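Local coordinates for 2-(hydroxymethyl)glutarate dehydrogenase (Eubacterium barkeri, PDB 3CKY), which catalyses the NAD-dependent interconversion of 2-formylglutarate and (S)-2-hydroxymethylglutarate, a step in the fermentation of nicotinate, at residues G16-I21 against G130-T135; Q49-E52 against K56-A59. All coordinates share one frame; numbering follows the deposited sequence.

Contact 1 (G16-I21 against G130-T135)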
loop_
_atom_site.group_PDB
_atom_site.type_symbol
_atom_site.label_atom_id
_atom_site.label_comp_id
_atom_site.label_asym_id
_atom_site.label_seq_id
_atom_site.Cartn_x
_atom_site.Cartn_y
_atom_site.Cartn_z
ATOM N N GLY A 16 -36.881 0.549 0.416
ATOM C CA GLY A 16 -37.956 -0.398 0.720
ATOM C C GLY A 16 -39.348 0.158 0.484
ATOM O O GLY A 16 -40.214 -0.520 -0.078
ATOM N N LYS A 17 -39.557 1.404 0.902
ATOM C CA LYS A 17 -40.867 2.032 0.815
ATOM C C LYS A 17 -41.396 2.103 -0.630
ATOM O O LYS A 17 -42.456 1.545 -0.909
ATOM C CB LYS A 17 -40.861 3.404 1.501
ATOM C CG LYS A 17 -42.245 3.983 1.742
ATOM N N PRO A 18 -40.669 2.772 -1.555
ATOM C CA PRO A 18 -41.144 2.823 -2.953
ATOM C C PRO A 18 -41.267 1.459 -3.645
ATOM O O PRO A 18 -42.142 1.283 -4.496
ATOM C CB PRO A 18 -40.086 3.688 -3.658
ATOM C CG PRO A 18 -38.893 3.639 -2.792
ATOM C CD PRO A 18 -39.417 3.532 -1.391
ATOM N N MET A 19 -40.398 0.512 -3.287
ATOM C CA MET A 19 -40.474 -0.850 -3.820
ATOM C C MET A 19 -41.793 -1.495 -3.428
ATOM O O MET A 19 -42.484 -2.070 -4.266
ATOM C CB MET A 19 -39.321 -1.708 -3.295
ATOM C CG MET A 19 -37.949 -1.319 -3.820
ATOM S SD MET A 19 -36.642 -2.472 -3.343
ATOM C CE MET A 19 -37.142 -3.054 -1.743
ATOM N N ALA A 20 -42.138 -1.391 -2.146
ATOM C CA ALA A 20 -43.404 -1.928 -1.632
ATOM C C ALA A 20 -44.603 -1.301 -2.333
ATOM O O ALA A 20 -45.551 -1.995 -2.685
ATOM C CB ALA A 20 -43.508 -1.717 -0.114
ATOM N N ILE A 21 -44.550 0.013 -2.529
ATOM C CA ILE A 21 -45.620 0.752 -3.204
ATOM C C ILE A 21 -45.802 0.311 -4.655
ATOM O O ILE A 21 -46.932 0.131 -5.107
ATOM C CB ILE A 21 -45.369 2.275 -3.156
ATOM C CG1 ILE A 21 -45.579 2.793 -1.732
ATOM C CG2 ILE A 21 -46.290 3.013 -4.122
ATOM C CD1 ILE A 21 -45.166 4.232 -1.547
ATOM N N GLY A 130 -34.588 5.736 -8.734
ATOM C CA GLY A 130 -34.806 4.482 -9.443
ATOM C C GLY A 130 -35.766 3.558 -8.719
ATOM O O GLY A 130 -36.502 2.808 -9.349
ATOM N N ALA A 131 -35.748 3.607 -7.390
ATOM C CA ALA A 131 -36.654 2.815 -6.569
ATOM C C ALA A 131 -38.101 3.269 -6.778
ATOM O O ALA A 131 -39.009 2.447 -6.929
ATOM C CB ALA A 131 -36.266 2.922 -5.102
ATOM N N GLU A 132 -38.296 4.584 -6.781
ATOM C CA GLU A 132 -39.609 5.186 -7.009
ATOM C C GLU A 132 -40.148 4.865 -8.399
ATOM O O GLU A 132 -41.290 4.441 -8.543
ATOM C CB GLU A 132 -39.533 6.704 -6.829
ATOM C CG GLU A 132 -39.365 7.146 -5.379
ATOM C CD GLU A 132 -39.004 8.617 -5.240
ATOM O OE1 GLU A 132 -38.622 9.025 -4.124
ATOM O OE2 GLU A 132 -39.098 9.368 -6.237
ATOM N N ALA A 133 -39.306 5.046 -9.415
ATOM C CA ALA A 133 -39.697 4.802 -10.806
ATOM C C ALA A 133 -39.791 3.316 -11.166
ATOM O O ALA A 133 -40.279 2.977 -12.239
ATOM C CB ALA A 133 -38.728 5.498 -11.756
ATOM N N GLY A 134 -39.314 2.435 -10.288
ATOM C CA GLY A 134 -39.290 1.002 -10.572
ATOM C C GLY A 134 -38.281 0.624 -11.647
ATOM O O GLY A 134 -38.479 -0.355 -12.375
ATOM N N THR A 135 -37.200 1.398 -11.742
ATOM C CA THR A 135 -36.202 1.226 -12.801
ATOM C C THR A 135 -34.844 0.765 -12.274
ATOM O O THR A 135 -33.844 0.818 -12.997
ATOM C CB THR A 135 -36.019 2.536 -13.595
ATOM O OG1 THR A 135 -35.567 3.580 -12.719
ATOM C CG2 THR A 135 -37.330 2.935 -14.246
HETATM O O HOH W 1 -43.183 3.685 -5.955
#

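Contact 2 (Q49-E52 against K56-A59)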
loop_
_atom_site.group_PDB
_atom_site.type_symbol
_atom_site.label_atom_id
_atom_site.label_comp_id
_atom_site.label_asym_id
_atom_site.label_seq_id
_atom_site.Cartn_x
_atom_site.Cartn_y
_atom_site.Cartn_z
ATOM N N GLN A 49 -50.187 -4.620 4.338
ATOM C CA GLN A 49 -50.664 -5.177 5.596
ATOM C C GLN A 49 -49.561 -5.109 6.657
ATOM O O GLN A 49 -48.531 -5.776 6.543
ATOM C CB GLN A 49 -51.148 -6.616 5.397
ATOM C CG GLN A 49 -52.448 -6.712 4.593
ATOM C CD GLN A 49 -53.119 -8.073 4.697
ATOM O OE1 GLN A 49 -53.417 -8.707 3.684
ATOM N NE2 GLN A 49 -53.361 -8.527 5.924
ATOM N N ALA A 50 -49.782 -4.289 7.683
ATOM C CA ALA A 50 -48.793 -4.086 8.739
ATOM C C ALA A 50 -48.642 -5.332 9.611
ATOM O O ALA A 50 -49.600 -6.082 9.812
ATOM C CB ALA A 50 -49.165 -2.881 9.590
ATOM N N CYS A 51 -47.426 -5.546 10.107
ATOM C CA CYS A 51 -47.119 -6.661 11.000
ATOM C C CYS A 51 -46.453 -6.150 12.275
ATOM O O CYS A 51 -45.868 -5.066 12.296
ATOM C CB CYS A 51 -46.204 -7.671 10.304
ATOM S SG CYS A 51 -46.905 -8.444 8.839
ATOM N N GLU A 52 -46.541 -6.955 13.330
ATOM C CA GLU A 52 -46.056 -6.588 14.659
ATOM C C GLU A 52 -44.533 -6.608 14.764
ATOM O O GLU A 52 -43.947 -5.862 15.549
ATOM C CB GLU A 52 -46.634 -7.565 15.680
ATOM C CG GLU A 52 -46.524 -7.143 17.128
ATOM C CD GLU A 52 -47.010 -8.230 18.056
ATOM O OE1 GLU A 52 -46.371 -9.302 18.099
ATOM O OE2 GLU A 52 -48.035 -8.017 18.735
ATOM N N LYS A 56 -43.415 -12.060 12.289
ATOM C CA LYS A 56 -44.767 -11.968 11.728
ATOM C C LYS A 56 -44.734 -11.838 10.209
ATOM O O LYS A 56 -45.450 -12.551 9.506
ATOM C CB LYS A 56 -45.520 -10.778 12.331
ATOM C CG LYS A 56 -45.977 -10.983 13.774
ATOM C CD LYS A 56 -47.404 -11.507 13.856
ATOM C CE LYS A 56 -48.439 -10.382 13.809
ATOM N NZ LYS A 56 -48.481 -9.649 12.511
ATOM N N VAL A 57 -43.893 -10.933 9.708
ATOM C CA VAL A 57 -43.718 -10.770 8.269
ATOM C C VAL A 57 -43.211 -12.080 7.661
ATOM O O VAL A 57 -43.731 -12.542 6.643
ATOM C CB VAL A 57 -42.726 -9.632 7.926
ATOM C CG1 VAL A 57 -42.546 -9.513 6.414
ATOM C CG2 VAL A 57 -43.199 -8.307 8.514
ATOM N N ALA A 58 -42.208 -12.675 8.305
ATOM C CA ALA A 58 -41.593 -13.917 7.828
ATOM C C ALA A 58 -42.606 -15.052 7.643
ATOM O O ALA A 58 -42.629 -15.707 6.601
ATOM C CB ALA A 58 -40.483 -14.353 8.780
ATOM N N ALA A 59 -43.442 -15.272 8.654
ATOM C CA ALA A 59 -44.427 -16.356 8.626
ATOM C C ALA A 59 -45.472 -16.197 7.520
ATOM O O ALA A 59 -45.933 -17.190 6.952
ATOM C CB ALA A 59 -45.112 -16.473 9.978
#

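Contact 1 (G16-I21 against G130-T135)
Pro18 and Glu132 mark the closest approach of the two backbones, their CA atoms 4.9 Å apart, where one turn of helix 16-25 packs against the C-terminal part of helix 127-133. The CB of Pro18 points toward the other helix, and the ring's CB and CG do the touching: CG lies 3.6 Å from the methyl CB of Ala131, and CB rests 3.7 Å from CA of Glu132. The side chain of Glu132 starts away from the contact, yet with CG beside its own backbone N (chi1 -72°) that methylene passes Pro18 CB at 3.9 Å before the chain runs on extended. Met19 contributes little, its side chain leading away from the contact and packing on Phe9 and Met97. No direct hydrogen bond crosses the interface; instead a water lies 3.0 Å from Pro18 O and 3.3 Å from Glu132 O, and the latter carbonyl also accepts a bond from Asn22 ND2. Just beyond, Gly134, with positive phi, ends the helix in a Schellman motif, Thr135 N bonding to Gly130 O at 2.9 Å. Segment 16-21 begins at the last glycine of a GxGxxG pattern and belongs to the NAD-binding region inferred by similarity, consistent with the first helix of a Rossmann fold, here packed against a later helix of the same domain.

Contact 2 (Q49-E52 against K56-A59)
Cys51 packs against both Val57 and Lys56, its side chain directed at the first full turn of helix 54-60. Towards Val57 the contact is apolar: CG2 of Val57 sits 3.6 Å from CB of Cys51 and 3.7 Å from SG, so one methyl branch touches both atoms of the cysteine side chain. SG is brought there by a chi1 of -62°, which sets it beside its own backbone N. Lys56 approaches differently. Bent at chi2, chi3 and chi4, its chain folds back along the backbone between Cys51 and Glu52, with CE 3.8 Å from Glu52 CB and NZ 3.6 Å from Cys51 CA. The ammonium group also lies 3.4 Å from Glu52 N, but both are donors and no hydrogen bond results. Nor do the opposite charges pair, for Glu52 OE1 remains 6.0 Å from Lys56 NZ; the lysine makes its contact by packing, through NZ as well as its CB, CG and CE methylenes. This tight strand-to-helix connection follows edge strand 49-50, which is joined to strand 29-33 through backbone bonds of Gln49 and Cys51. Asn53 OD1 accepts a bond from Lys56 N near the helix start, Val57 also packs on Phe33, and Ala58 touches helix 84-87.

Both contacts lie within the NAD-binding Rossmann domain, their centres 20 Å apart and their nearest atoms about 9 Å apart, so neither touches the other. They differ in span: contact 1 joins segments whose nearest ends are 109 residues apart, whereas contact 2 closes a short connection that falls between those two segments along the chain. Strands 29-33 and 6-10 follow strand 49-50 in sheet order, linking the surroundings of the two contacts. Contact 1 holds six residues assigned to NAD(+) binding by similarity; in contact 2 the side chain of Val57 is about 4 Å from that of Gly8, another of them. The side chain of Ala131 is about 11 Å from that of Lys174, the probable active-site residue.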